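Local coordinates for CELL WALL surface anchor family protein (Streptococcus pneumoniae, PDB 2WW8), which probably mediates attachment of the bacterium to host cells as the adhesin of the pneumococcal pilus, at residues Arg256-Ile259 against Asp260-Ser264; Arg298-Ser302 against Leu303-Tyr307; Gly445-Tyr448 against Gln449-Asp453; Arg630-Gly634 against Gln635-Gly639; Leu801-Asn804 against Ser805-Gly809. All blocks are in the same frame, centred on the assembly; numbering follows the deposited sequence.

Contact 1 of 5, residues Arg256-Ile259 against Asp260-Ser264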
loop_
_atom_site.group_PDB
_atom_site.type_symbol
_atom_site.label_atom_id
_atom_site.label_comp_id
_atom_site.label_asym_id
_atom_site.label_seq_id
_atom_site.Cartn_x
_atom_site.Cartn_y
_atom_site.Cartn_z
ATOM N N ARG A 256 1.134 -25.871 8.677
ATOM C CA ARG A 256 1.457 -24.781 7.761
ATOM C C ARG A 256 2.130 -23.622 8.500
ATOM O O ARG A 256 3.074 -23.079 7.917
ATOM C CB ARG A 256 0.264 -24.259 6.955
ATOM C CG ARG A 256 -0.266 -25.344 5.975
ATOM C CD ARG A 256 -1.574 -24.843 5.339
ATOM N NE ARG A 256 -1.891 -25.860 4.346
ATOM C CZ ARG A 256 -3.074 -26.057 3.780
ATOM N NH1 ARG A 256 -4.091 -25.255 4.109
ATOM N NH2 ARG A 256 -3.188 -27.044 2.880
ATOM N N SER A 257 1.640 -23.255 9.693
ATOM C CA SER A 257 2.230 -22.116 10.421
ATOM C C SER A 257 3.614 -22.458 10.951
ATOM O O SER A 257 4.495 -21.620 10.890
ATOM C CB SER A 257 1.377 -21.541 11.548
ATOM O OG SER A 257 2.153 -20.543 12.190
ATOM N N LEU A 258 3.798 -23.679 11.429
ATOM C CA LEU A 258 5.104 -24.157 11.858
ATOM C C LEU A 258 6.125 -24.165 10.685
ATOM O O LEU A 258 7.264 -23.738 10.831
ATOM C CB LEU A 258 4.996 -25.564 12.488
ATOM C CG LEU A 258 6.330 -26.208 12.910
ATOM C CD1 LEU A 258 7.008 -25.380 14.003
ATOM C CD2 LEU A 258 6.183 -27.668 13.329
ATOM N N ILE A 259 5.706 -24.627 9.512
ATOM C CA ILE A 259 6.528 -24.541 8.316
ATOM C C ILE A 259 6.943 -23.071 8.104
ATOM O O ILE A 259 8.136 -22.810 7.890
ATOM C CB ILE A 259 5.774 -25.094 7.098
ATOM C CG1 ILE A 259 5.619 -26.610 7.300
ATOM C CG2 ILE A 259 6.516 -24.763 5.821
ATOM C CD1 ILE A 259 4.642 -27.231 6.301
ATOM N N ASP A 260 5.998 -22.127 8.154
ATOM C CA ASP A 260 6.352 -20.699 7.990
ATOM C C ASP A 260 7.408 -20.268 9.007
ATOM O O ASP A 260 8.275 -19.484 8.649
ATOM C CB ASP A 260 5.197 -19.691 8.143
ATOM C CG ASP A 260 4.148 -19.778 7.039
ATOM O OD1 ASP A 260 4.477 -20.210 5.919
ATOM O OD2 ASP A 260 2.953 -19.437 7.271
ATOM N N LYS A 261 7.307 -20.674 10.264
ATOM C CA LYS A 261 8.274 -20.256 11.276
ATOM C C LYS A 261 9.636 -20.906 11.007
ATOM O O LYS A 261 10.652 -20.223 11.044
ATOM C CB LYS A 261 7.819 -20.688 12.675
ATOM C CG LYS A 261 6.637 -19.879 13.182
ATOM C CD LYS A 261 6.232 -20.445 14.543
ATOM C CE LYS A 261 4.704 -20.410 14.714
ATOM N NZ LYS A 261 4.406 -19.003 14.879
ATOM N N ILE A 262 9.656 -22.215 10.717
ATOM C CA ILE A 262 10.933 -22.885 10.411
ATOM C C ILE A 262 11.635 -22.269 9.201
ATOM O O ILE A 262 12.849 -22.040 9.247
ATOM C CB ILE A 262 10.726 -24.369 10.179
ATOM C CG1 ILE A 262 10.394 -25.055 11.513
ATOM C CG2 ILE A 262 11.993 -25.019 9.549
ATOM C CD1 ILE A 262 9.657 -26.406 11.267
ATOM N N THR A 263 10.865 -21.918 8.165
ATOM C CA THR A 263 11.493 -21.567 6.907
ATOM C C THR A 263 11.641 -20.057 6.774
ATOM O O THR A 263 12.118 -19.574 5.775
ATOM C CB THR A 263 10.700 -22.111 5.720
ATOM O OG1 THR A 263 9.384 -21.523 5.677
ATOM C CG2 THR A 263 10.642 -23.635 5.727
ATOM N N SER A 264 11.251 -19.292 7.785
ATOM C CA SER A 264 11.527 -17.859 7.775
ATOM C C SER A 264 13.047 -17.629 7.823
ATOM O O SER A 264 13.521 -16.617 7.337
ATOM C CB SER A 264 10.796 -17.128 8.926
ATOM O OG SER A 264 11.315 -17.621 10.161
HETATM O O HOH W 1 3.783 -18.555 11.846
#
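The last turns of helix 247-263 hold this contact, where Ser257, Leu258 and Ile259 meet Lys261, Ile262 and Thr263 one turn on. The helix lies beside the parallel sheet of an integrin-like (von Willebrand A) domain. Its backbone bonding is regular, with Ile262 N to Leu258 O at 2.8 Å. Ile259 O is gripped twice, by Thr263 N at 2.9 Å and by Thr263 OG1 at 2.8 Å. The hydroxyl donates from above the carbonyl plane, 41° out of it. It is turned back to this carbonyl because OG1 stands between the backbone N and carbonyl carbon of Thr263 (chi1 63°). On the buried side, Leu258 CG meets Ile262 CD1 at 3.7 Å. Both side chains also touch strand 225-232, at Ile229 and Val227. Elsewhere, Lys261 bends over its last two torsions and brings CE to 3.6 Å from Ser257 OG. A water lies 2.6 Å from Ser257 OG and accepts from Lys261 NZ at 3.1 Å. Ser257 has a second conformer, so this bridge may be partial. Asp260 forms a salt bridge with Lys335 of helix 328-337. The chemistry implies that the buried Thr263 hydroxyl is satisfied within its own helix, while Lys261 may be linked to Ser257 through a water in one conformer.

Contact 2 of 5, residues Arg298-Ser302 against Leu303-Tyr307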
loop_
_atom_site.group_PDB
_atom_site.type_symbol
_atom_site.label_atom_id
_atom_site.label_comp_id
_atom_site.label_asym_id
_atom_site.label_seq_id
_atom_site.Cartn_x
_atom_site.Cartn_y
_atom_site.Cartn_z
ATOM N N ARG A 298 -10.358 -66.680 4.546
ATOM C CA ARG A 298 -10.569 -65.257 4.812
ATOM C C ARG A 298 -11.957 -64.801 4.343
ATOM O O ARG A 298 -12.493 -65.319 3.353
ATOM C CB ARG A 298 -9.454 -64.479 4.094
ATOM C CG ARG A 298 -8.083 -64.775 4.708
ATOM C CD ARG A 298 -7.876 -63.806 5.844
ATOM N NE ARG A 298 -7.519 -62.567 5.155
ATOM C CZ ARG A 298 -8.253 -61.459 5.082
ATOM N NH1 ARG A 298 -9.457 -61.349 5.687
ATOM N NH2 ARG A 298 -7.731 -60.452 4.379
ATOM N N LEU A 299 -12.527 -63.815 5.022
ATOM C CA LEU A 299 -13.824 -63.278 4.585
ATOM C C LEU A 299 -14.013 -61.889 5.172
ATOM O O LEU A 299 -13.514 -61.627 6.252
ATOM C CB LEU A 299 -15.012 -64.152 4.968
ATOM C CG LEU A 299 -15.558 -64.158 6.393
ATOM C CD1 LEU A 299 -17.039 -64.450 6.443
ATOM C CD2 LEU A 299 -14.796 -65.259 7.159
ATOM N N ASN A 300 -14.670 -61.003 4.435
ATOM C CA ASN A 300 -14.904 -59.672 4.960
ATOM C C ASN A 300 -16.334 -59.714 5.517
ATOM O O ASN A 300 -17.290 -59.894 4.748
ATOM C CB ASN A 300 -14.759 -58.604 3.845
ATOM C CG ASN A 300 -14.755 -57.203 4.388
ATOM O OD1 ASN A 300 -15.312 -56.974 5.479
ATOM N ND2 ASN A 300 -14.144 -56.258 3.633
ATOM N N ASP A 301 -16.476 -59.566 6.837
ATOM C CA ASP A 301 -17.790 -59.540 7.461
ATOM C C ASP A 301 -18.476 -58.172 7.432
ATOM O O ASP A 301 -19.537 -58.016 8.037
ATOM C CB ASP A 301 -17.681 -59.975 8.927
ATOM C CG ASP A 301 -16.660 -59.148 9.708
ATOM O OD1 ASP A 301 -15.604 -58.645 9.203
ATOM O OD2 ASP A 301 -16.894 -59.065 10.918
ATOM N N SER A 302 -17.930 -57.182 6.734
ATOM C CA SER A 302 -18.553 -55.852 6.724
ATOM C C SER A 302 -19.832 -55.835 5.914
ATOM O O SER A 302 -19.917 -56.418 4.835
ATOM C CB SER A 302 -17.565 -54.832 6.212
ATOM O OG SER A 302 -18.243 -53.640 5.810
ATOM N N LEU A 303 -20.872 -55.157 6.379
ATOM C CA LEU A 303 -22.045 -55.069 5.505
ATOM C C LEU A 303 -21.870 -54.153 4.280
ATOM O O LEU A 303 -22.722 -54.138 3.395
ATOM C CB LEU A 303 -23.238 -54.642 6.330
ATOM C CG LEU A 303 -23.330 -53.180 6.739
ATOM C CD1 LEU A 303 -24.487 -52.555 5.860
ATOM C CD2 LEU A 303 -23.676 -53.254 8.247
ATOM N N PHE A 304 -20.739 -53.437 4.205
ATOM C CA PHE A 304 -20.515 -52.532 3.079
ATOM C C PHE A 304 -19.887 -53.249 1.897
ATOM O O PHE A 304 -19.823 -52.689 0.805
ATOM C CB PHE A 304 -19.665 -51.337 3.500
ATOM C CG PHE A 304 -20.257 -50.571 4.647
ATOM C CD1 PHE A 304 -21.562 -50.085 4.571
ATOM C CD2 PHE A 304 -19.527 -50.404 5.812
ATOM C CE1 PHE A 304 -22.114 -49.364 5.653
ATOM C CE2 PHE A 304 -20.074 -49.698 6.891
ATOM C CZ PHE A 304 -21.357 -49.180 6.827
ATOM N N TRP A 305 -19.449 -54.489 2.124
ATOM C CA TRP A 305 -18.690 -55.158 1.062
ATOM C C TRP A 305 -19.078 -56.619 0.934
ATOM O O TRP A 305 -19.546 -57.176 1.903
ATOM C CB TRP A 305 -17.200 -55.104 1.394
ATOM C CG TRP A 305 -16.691 -53.685 1.609
ATOM C CD1 TRP A 305 -16.475 -53.078 2.834
ATOM C CD2 TRP A 305 -16.353 -52.710 0.609
ATOM N NE1 TRP A 305 -16.007 -51.782 2.642
ATOM C CE2 TRP A 305 -15.933 -51.538 1.294
ATOM C CE3 TRP A 305 -16.345 -52.709 -0.792
ATOM C CZ2 TRP A 305 -15.522 -50.368 0.618
ATOM C CZ3 TRP A 305 -15.936 -51.565 -1.447
ATOM C CH2 TRP A 305 -15.535 -50.411 -0.740
ATOM N N ASN A 306 -18.921 -57.236 -0.234
ATOM C CA ASN A 306 -19.089 -58.716 -0.274
ATOM C C ASN A 306 -18.059 -59.492 0.580
ATOM O O ASN A 306 -16.898 -59.076 0.825
ATOM C CB ASN A 306 -18.982 -59.186 -1.726
ATOM C CG ASN A 306 -19.683 -60.530 -1.954
ATOM O OD1 ASN A 306 -20.716 -60.809 -1.341
ATOM N ND2 ASN A 306 -19.116 -61.377 -2.823
ATOM N N TYR A 307 -18.431 -60.697 1.000
ATOM C CA TYR A 307 -17.531 -61.459 1.855
ATOM C C TYR A 307 -16.173 -61.779 1.209
ATOM O O TYR A 307 -15.249 -62.046 1.955
ATOM C CB TYR A 307 -18.267 -62.750 2.277
ATOM C CG TYR A 307 -18.512 -63.654 1.092
ATOM C CD1 TYR A 307 -17.508 -64.491 0.622
ATOM C CD2 TYR A 307 -19.736 -63.692 0.471
ATOM C CE1 TYR A 307 -17.732 -65.358 -0.461
ATOM C CE2 TYR A 307 -19.964 -64.532 -0.637
ATOM C CZ TYR A 307 -18.946 -65.352 -1.090
ATOM O OH TYR A 307 -19.100 -66.189 -2.175
#
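Ser302 OG accepts a bond from Phe304 N at 3.0 Å, with an N-H...O angle of 160°. Its hydroxyl lies anti to the backbone nitrogen (chi1 162°), which points it along the chain to that N-H, as in an ST turn. Two rings close in on the same oxygen. Phe304 CD2 and Trp305 CD1 each lie 3.5 Å from Ser302 OG, and both approaches are oblique. Ser302 CB sits at the edge of the indole, in its plane. These residues form a type I beta turn from Ser302 to Trp305, closed by a weak backbone bond. The turn belongs to the loop between strands 298-299 and 311-315, which both pair with strand 284-292. An Asx turn comes just before it: Asn300 OD1 accepts from Ser302 N at 2.9 Å. The other arm of that amide, ND2, passes 4.0 Å from Trp305 CB and binds Gln309 O. The amide and indole planes are 29° apart. Asn300 N also donates to Tyr307 O at 2.8 Å, which draws the two ends of the loop together. The first torsion of Tyr307 tucks CG over its own backbone. The ring leads away from Asn300, and its hydroxyl bonds Glu474. Trp305 NE1 bonds Gly347 O, and its ring meets Phe312 edge-to-face.

Contact 3 of 5, residues Gly445-Tyr448 against Gln449-Asp453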
loop_
_atom_site.group_PDB
_atom_site.type_symbol
_atom_site.label_atom_id
_atom_site.label_comp_id
_atom_site.label_asym_id
_atom_site.label_seq_id
_atom_site.Cartn_x
_atom_site.Cartn_y
_atom_site.Cartn_z
ATOM N N GLY A 445 -5.573 -51.747 11.887
ATOM C CA GLY A 445 -6.448 -50.706 12.495
ATOM C C GLY A 445 -7.389 -51.192 13.560
ATOM O O GLY A 445 -7.975 -50.363 14.221
ATOM N N GLN A 446 -7.534 -52.509 13.771
ATOM C CA GLN A 446 -8.471 -53.071 14.751
ATOM C C GLN A 446 -8.141 -52.708 16.200
ATOM O O GLN A 446 -9.025 -52.343 16.963
ATOM C CB GLN A 446 -8.464 -54.589 14.654
ATOM C CG GLN A 446 -9.606 -55.316 15.391
ATOM C CD GLN A 446 -10.928 -54.987 14.750
ATOM O OE1 GLN A 446 -11.122 -55.163 13.547
ATOM N NE2 GLN A 446 -11.815 -54.439 15.536
ATOM N N SER A 447 -6.881 -52.822 16.590
ATOM C CA SER A 447 -6.555 -52.567 17.998
ATOM C C SER A 447 -5.029 -52.329 18.107
ATOM O O SER A 447 -4.264 -52.792 17.292
ATOM C CB SER A 447 -6.887 -53.831 18.796
ATOM O OG SER A 447 -6.749 -53.623 20.172
ATOM N N TYR A 448 -4.635 -51.644 19.161
ATOM C CA TYR A 448 -3.299 -51.615 19.679
ATOM C C TYR A 448 -2.869 -53.022 20.112
ATOM O O TYR A 448 -1.683 -53.331 20.061
ATOM C CB TYR A 448 -3.313 -50.713 20.904
ATOM C CG TYR A 448 -1.985 -50.512 21.594
ATOM C CD1 TYR A 448 -1.049 -49.595 21.073
ATOM C CD2 TYR A 448 -1.703 -51.193 22.784
ATOM C CE1 TYR A 448 0.196 -49.392 21.714
ATOM C CE2 TYR A 448 -0.467 -51.007 23.441
ATOM C CZ TYR A 448 0.452 -50.084 22.900
ATOM O OH TYR A 448 1.666 -49.848 23.510
ATOM N N GLN A 449 -3.815 -53.838 20.586
ATOM C CA GLN A 449 -3.518 -55.209 20.967
ATOM C C GLN A 449 -3.351 -56.099 19.748
ATOM O O GLN A 449 -3.914 -55.896 18.670
ATOM C CB GLN A 449 -4.615 -55.748 21.914
ATOM C CG GLN A 449 -4.824 -54.925 23.209
ATOM C CD GLN A 449 -3.599 -54.945 24.146
ATOM O OE1 GLN A 449 -2.842 -55.938 24.211
ATOM N NE2 GLN A 449 -3.429 -53.862 24.910
ATOM N N MET A 450 -2.534 -57.117 19.944
ATOM C CA MET A 450 -2.497 -58.262 19.062
ATOM C C MET A 450 -3.139 -59.397 19.902
ATOM O O MET A 450 -2.599 -59.789 20.918
ATOM C CB MET A 450 -1.070 -58.650 18.694
ATOM C CG MET A 450 -0.305 -57.530 17.992
ATOM S SD MET A 450 1.425 -58.015 17.864
ATOM C CE MET A 450 2.187 -56.633 16.958
ATOM N N PHE A 451 -4.293 -59.905 19.492
ATOM C CA PHE A 451 -5.119 -60.719 20.394
ATOM C C PHE A 451 -4.440 -62.056 20.636
ATOM O O PHE A 451 -3.851 -62.624 19.704
ATOM C CB PHE A 451 -6.496 -60.937 19.749
ATOM C CG PHE A 451 -7.215 -59.651 19.471
ATOM C CD1 PHE A 451 -7.450 -58.743 20.491
ATOM C CD2 PHE A 451 -7.617 -59.323 18.182
ATOM C CE1 PHE A 451 -8.059 -57.525 20.259
ATOM C CE2 PHE A 451 -8.256 -58.115 17.928
ATOM C CZ PHE A 451 -8.483 -57.206 18.950
ATOM N N THR A 452 -4.524 -62.536 21.868
ATOM C CA THR A 452 -4.005 -63.845 22.222
ATOM C C THR A 452 -5.105 -64.915 22.197
ATOM O O THR A 452 -4.814 -66.110 22.378
ATOM C CB THR A 452 -3.370 -63.825 23.617
ATOM O OG1 THR A 452 -4.405 -63.500 24.535
ATOM C CG2 THR A 452 -2.333 -62.733 23.739
ATOM N N ASP A 453 -6.365 -64.535 21.970
ATOM C CA ASP A 453 -7.511 -65.465 21.744
ATOM C C ASP A 453 -8.017 -65.158 20.319
ATOM O O ASP A 453 -8.341 -63.999 20.039
ATOM C CB ASP A 453 -8.584 -65.098 22.770
ATOM C CG ASP A 453 -9.880 -65.928 22.667
ATOM O OD1 ASP A 453 -10.104 -66.715 21.708
ATOM O OD2 ASP A 453 -10.679 -65.782 23.624
#
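Gln449 folds back on Ser447 and Tyr448, the two residues before it. Its CB lies 3.5 Å from Ser447 OG. CG lies anti to the carbonyl carbon of Gln449 (chi1 -58°) and stays near the same hydroxyl, 3.8 Å from Ser447 OG. The chain then bends at chi2, and the bend brings the amide to the edge of the tyrosine ring. At the tip, NE2 comes 3.8 Å from Tyr448 CD2, in the plane of that ring. The amide and ring planes are 71° apart. NE2 has its polar partner elsewhere, in Gly546 O.

The serine hydroxyl has a bond of its own to make. Ser447 OG accepts from Gln449 N at 3.0 Å, as in an ST turn. The N-H...O angle is 149°, so the bond is somewhat bent. All of this lies in the long loop between strands 442-443 and 457-458, which has no regular structure here. The loop is held by backbone bonds to other loops, from Tyr448 to His515 and Pro545 and from Met450 to Thr513.

Further along, Phe451 turns its ring back to the first segment. Phe451 CZ lies 3.7 Å from Ser447 CB, an oblique approach. Gln446 CG reaches the ring edge, 4.0 Å from Phe451 CE2. The same ring also meets that of Trp496.

Contact 4 of 5, residues Arg630-Gly634 against Gln635-Gly639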
loop_
_atom_site.group_PDB
_atom_site.type_symbol
_atom_site.label_atom_id
_atom_site.label_comp_id
_atom_site.label_asym_id
_atom_site.label_seq_id
_atom_site.Cartn_x
_atom_site.Cartn_y
_atom_site.Cartn_z
ATOM N N ARG A 630 -4.089 1.962 19.566
ATOM C CA ARG A 630 -4.045 3.355 19.081
ATOM C C ARG A 630 -3.515 4.265 20.175
ATOM O O ARG A 630 -3.673 3.951 21.356
ATOM C CB ARG A 630 -5.456 3.849 18.659
ATOM C CG ARG A 630 -6.468 3.841 19.817
ATOM C CD ARG A 630 -7.895 4.164 19.332
ATOM N NE ARG A 630 -8.839 4.053 20.441
ATOM C CZ ARG A 630 -9.414 2.935 20.875
ATOM N NH1 ARG A 630 -9.139 1.769 20.296
ATOM N NH2 ARG A 630 -10.247 2.972 21.924
ATOM N N LEU A 631 -2.922 5.383 19.804
ATOM C CA LEU A 631 -2.822 6.480 20.779
ATOM C C LEU A 631 -4.090 7.276 20.816
ATOM O O LEU A 631 -4.614 7.721 19.769
ATOM C CB LEU A 631 -1.638 7.430 20.542
ATOM C CG LEU A 631 -0.293 6.645 20.630
ATOM C CD1 LEU A 631 0.825 7.682 20.510
ATOM C CD2 LEU A 631 -0.136 5.873 21.968
ATOM N N GLU A 632 -4.582 7.455 22.028
ATOM C CA GLU A 632 -5.821 8.179 22.162
ATOM C C GLU A 632 -5.552 9.273 23.182
ATOM O O GLU A 632 -5.258 9.015 24.336
ATOM C CB GLU A 632 -6.939 7.192 22.578
ATOM C CG GLU A 632 -8.291 7.802 22.655
ATOM C CD GLU A 632 -9.358 6.749 23.063
ATOM O OE1 GLU A 632 -9.854 6.824 24.221
ATOM O OE2 GLU A 632 -9.699 5.858 22.240
ATOM N N ASN A 633 -5.661 10.525 22.766
ATOM C CA ASN A 633 -5.287 11.644 23.637
ATOM C C ASN A 633 -3.893 11.452 24.276
ATOM O O ASN A 633 -3.676 11.786 25.449
ATOM C CB ASN A 633 -6.330 11.873 24.722
ATOM C CG ASN A 633 -6.323 13.339 25.182
ATOM O OD1 ASN A 633 -5.933 14.205 24.428
ATOM N ND2 ASN A 633 -6.647 13.591 26.409
ATOM N N GLY A 634 -2.967 10.914 23.494
ATOM C CA GLY A 634 -1.600 10.679 23.968
ATOM C C GLY A 634 -1.359 9.366 24.691
ATOM O O GLY A 634 -0.193 9.064 24.962
ATOM N N GLN A 635 -2.413 8.587 24.982
ATOM C CA GLN A 635 -2.257 7.367 25.782
ATOM C C GLN A 635 -2.505 6.139 24.922
ATOM O O GLN A 635 -3.427 6.148 24.105
ATOM C CB GLN A 635 -3.274 7.268 26.925
ATOM C CG GLN A 635 -3.290 8.448 27.883
ATOM C CD GLN A 635 -1.888 8.744 28.369
ATOM O OE1 GLN A 635 -1.237 7.883 28.977
ATOM N NE2 GLN A 635 -1.394 9.937 28.060
ATOM N N ALA A 636 -1.743 5.070 25.145
ATOM C CA ALA A 636 -1.891 3.878 24.309
ATOM C C ALA A 636 -3.019 3.029 24.881
ATOM O O ALA A 636 -3.001 2.612 26.063
ATOM C CB ALA A 636 -0.551 3.094 24.193
ATOM N N VAL A 637 -4.005 2.749 24.043
ATOM C CA VAL A 637 -5.158 1.972 24.533
ATOM C C VAL A 637 -5.480 0.839 23.545
ATOM O O VAL A 637 -5.015 0.871 22.389
ATOM C CB VAL A 637 -6.437 2.844 24.723
ATOM C CG1 VAL A 637 -6.244 3.892 25.864
ATOM C CG2 VAL A 637 -6.911 3.471 23.420
ATOM N N GLY A 638 -6.266 -0.144 23.966
ATOM C CA GLY A 638 -6.740 -1.184 23.033
ATOM C C GLY A 638 -5.687 -2.264 22.767
ATOM O O GLY A 638 -4.775 -2.441 23.574
ATOM N N GLY A 639 -5.847 -3.009 21.671
ATOM C CA GLY A 639 -5.155 -4.298 21.434
ATOM C C GLY A 639 -5.859 -5.448 22.113
ATOM O O GLY A 639 -6.679 -5.248 22.991
#
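The guanidinium of Arg630 has Val637 CG2 over one face, 3.4 Å above the plane and offset toward the rim. At its edge, in plane, lies Glu632 OE2. This oxygen takes two bonds side-on, from Arg630 NE at 2.7 Å and from Arg630 NH2 at 3.0 Å. Together they make a salt bridge and fix the rotation of the guanidinium over the valine. NE uses the anti side of the carboxylate oxygen and NH2 the syn side. With chi1 at 61°, Arg630 CG comes 3.6 Å from Val637 CG2, and the extended chain carries the guanidinium over that methyl. Val637 CG2 also touches the aliphatic part of the glutamate, 3.8 Å from Glu632 CB.

The three residues share one face of a short beta hairpin, strands 630-632 and 635-637, within the Ig-like tip pilin range. A type I' turn from Glu632 to Gln635 joins the strands, with Asn633 and Gly634 at its corners, both at positive phi. Glu632 and Gln635 form a hydrogen-bonded pair: Glu632 N reaches Gln635 O at 2.7 Å, and Gln635 N reaches Glu632 O at 2.9 Å. On the other face Leu631 CD2 meets Ala636 CB at 3.6 Å, in a non-hydrogen-bonded pair. Leu631 also touches Tyr621 and Leu623 of strand 621-625.

Contact 5 of 5, residues Leu801-Asn804 against Ser805-Gly809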
loop_
_atom_site.group_PDB
_atom_site.type_symbol
_atom_site.label_atom_id
_atom_site.label_comp_id
_atom_site.label_asym_id
_atom_site.label_seq_id
_atom_site.Cartn_x
_atom_site.Cartn_y
_atom_site.Cartn_z
ATOM N N LEU A 801 -15.818 78.572 -35.895
ATOM C CA LEU A 801 -15.787 79.724 -34.993
ATOM C C LEU A 801 -16.274 80.965 -35.771
ATOM O O LEU A 801 -15.797 81.248 -36.880
ATOM C CB LEU A 801 -14.396 79.919 -34.379
ATOM C CG LEU A 801 -14.212 81.225 -33.596
ATOM C CD1 LEU A 801 -14.808 81.229 -32.196
ATOM C CD2 LEU A 801 -12.737 81.462 -33.503
ATOM N N PHE A 802 -17.263 81.666 -35.220
ATOM C CA PHE A 802 -17.830 82.840 -35.883
ATOM C C PHE A 802 -17.444 84.050 -35.064
ATOM O O PHE A 802 -17.504 83.999 -33.823
ATOM C CB PHE A 802 -19.371 82.799 -35.961
ATOM C CG PHE A 802 -19.923 81.893 -37.027
ATOM C CD1 PHE A 802 -19.812 80.500 -36.918
ATOM C CD2 PHE A 802 -20.578 82.418 -38.130
ATOM C CE1 PHE A 802 -20.333 79.625 -37.913
ATOM C CE2 PHE A 802 -21.120 81.559 -39.141
ATOM C CZ PHE A 802 -20.989 80.152 -39.043
ATOM N N GLU A 803 -17.079 85.123 -35.776
ATOM C CA GLU A 803 -16.970 86.443 -35.144
ATOM C C GLU A 803 -18.324 87.137 -35.092
ATOM O O GLU A 803 -18.898 87.478 -36.134
ATOM C CB GLU A 803 -15.953 87.336 -35.872
ATOM C CG GLU A 803 -15.817 88.755 -35.326
ATOM C CD GLU A 803 -14.440 89.343 -35.569
ATOM O OE1 GLU A 803 -13.580 88.676 -36.201
ATOM O OE2 GLU A 803 -14.215 90.482 -35.112
ATOM N N ASN A 804 -18.867 87.371 -33.903
ATOM C CA ASN A 804 -20.199 88.011 -33.914
ATOM C C ASN A 804 -20.022 89.516 -34.115
ATOM O O ASN A 804 -20.773 90.126 -34.883
ATOM C CB ASN A 804 -21.024 87.704 -32.657
ATOM C CG ASN A 804 -21.217 86.205 -32.440
ATOM O OD1 ASN A 804 -20.637 85.609 -31.528
ATOM N ND2 ASN A 804 -22.032 85.584 -33.294
ATOM N N SER A 805 -19.029 90.095 -33.436
ATOM C CA SER A 805 -18.772 91.521 -33.569
ATOM C C SER A 805 -17.296 91.869 -33.317
ATOM O O SER A 805 -16.650 91.327 -32.420
ATOM C CB SER A 805 -19.699 92.317 -32.649
ATOM O OG SER A 805 -19.309 92.243 -31.292
ATOM N N GLU A 806 -16.753 92.739 -34.159
ATOM C CA GLU A 806 -15.400 93.265 -34.042
ATOM C C GLU A 806 -15.293 94.141 -32.782
ATOM O O GLU A 806 -16.290 94.628 -32.260
ATOM C CB GLU A 806 -15.105 94.117 -35.283
ATOM C CG GLU A 806 -15.659 95.549 -35.179
ATOM C CD GLU A 806 -17.166 95.695 -35.456
ATOM O OE1 GLU A 806 -17.840 94.737 -35.931
ATOM O OE2 GLU A 806 -17.676 96.808 -35.203
ATOM N N PRO A 807 -14.082 94.397 -32.299
ATOM C CA PRO A 807 -14.033 95.363 -31.206
ATOM C C PRO A 807 -14.098 96.800 -31.696
ATOM O O PRO A 807 -13.865 97.014 -32.882
ATOM C CB PRO A 807 -12.660 95.114 -30.590
ATOM C CG PRO A 807 -12.069 94.038 -31.324
ATOM C CD PRO A 807 -12.747 93.874 -32.637
ATOM N N ALA A 808 -14.404 97.748 -30.802
ATOM C CA ALA A 808 -14.533 99.164 -31.090
ATOM C C ALA A 808 -13.220 99.560 -31.764
ATOM O O ALA A 808 -12.176 99.063 -31.337
ATOM C CB ALA A 808 -14.757 99.973 -29.772
ATOM N N GLY A 809 -13.261 100.395 -32.806
ATOM C CA GLY A 809 -12.069 100.800 -33.541
ATOM C C GLY A 809 -11.614 99.918 -34.698
ATOM O O GLY A 809 -10.622 100.230 -35.379
#
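Ser805 comes first, with its backbone N 4.0 Å from Glu803 CG. Asn804 and Ser805 together face Val755 on the next strand, which makes a classic beta bulge at the end of strand 797-805. Ser805 CB still touches Asn804, though the side chain starts out away from the first segment. It also touches Val755.

Glu806 follows and makes the main contact. Its CA lies 3.2 Å from Glu803 OE2, and its CB 3.7 Å from the same oxygen. Glu803 reaches this place with CG anti to its backbone nitrogen (chi1 177°) and an extended chain beyond. This carries its carboxylate along the backbone as it leaves the strand. The carboxylate of Glu806 goes elsewhere. Its chain bends at chi2 (-79°), and OE1 accepts from Val813 N. The oxygens Glu803 OE2 and Glu806 OE1 stay 5.6 Å apart.

Pro807 ends the contact, with CD 4.4 Å from Glu803 OE2. The proline ring itself touches Leu751, Ala754 and Asn854.

Glu803 also touches Lys742 of strand 736-744. A glutamate set close to a lysine and an asparagine, here Asn854, recalls the isopeptide sites of CNA_B domains. Both segments belong to a prealbumin-like (CNA_B) fold. Strand 797-805 runs between strands 755-761 and 816-824, antiparallel to both, and Leu801 and Pro807 reach strand 849-854 of the other sheet.

The five contacts are separate local arrangements along one elongated chain. Contacts 2 and 3 are the nearest pair, with centres 19 Å apart and nearest atoms about 7 Å apart. Contact 3 comes within about 11 Å of the magnesium ion held by Ser234, Ser236 and Asp387, measured from the Tyr448 side chain, which is not a listed ligand. Contact 1 is on helix 247-263, downstream of that serine pair; the centres of contacts 1 and 3 are 38 Å apart. Contact 4 comes later in the chain. Its centre and that of contact 1 are 32 Å apart, and its Asn633 side chain is about 10 Å from a bound calcium ion. Contact 5 is remote: its centre is 104 Å from the centre of contact 4 and 157 Å from that of contact 3.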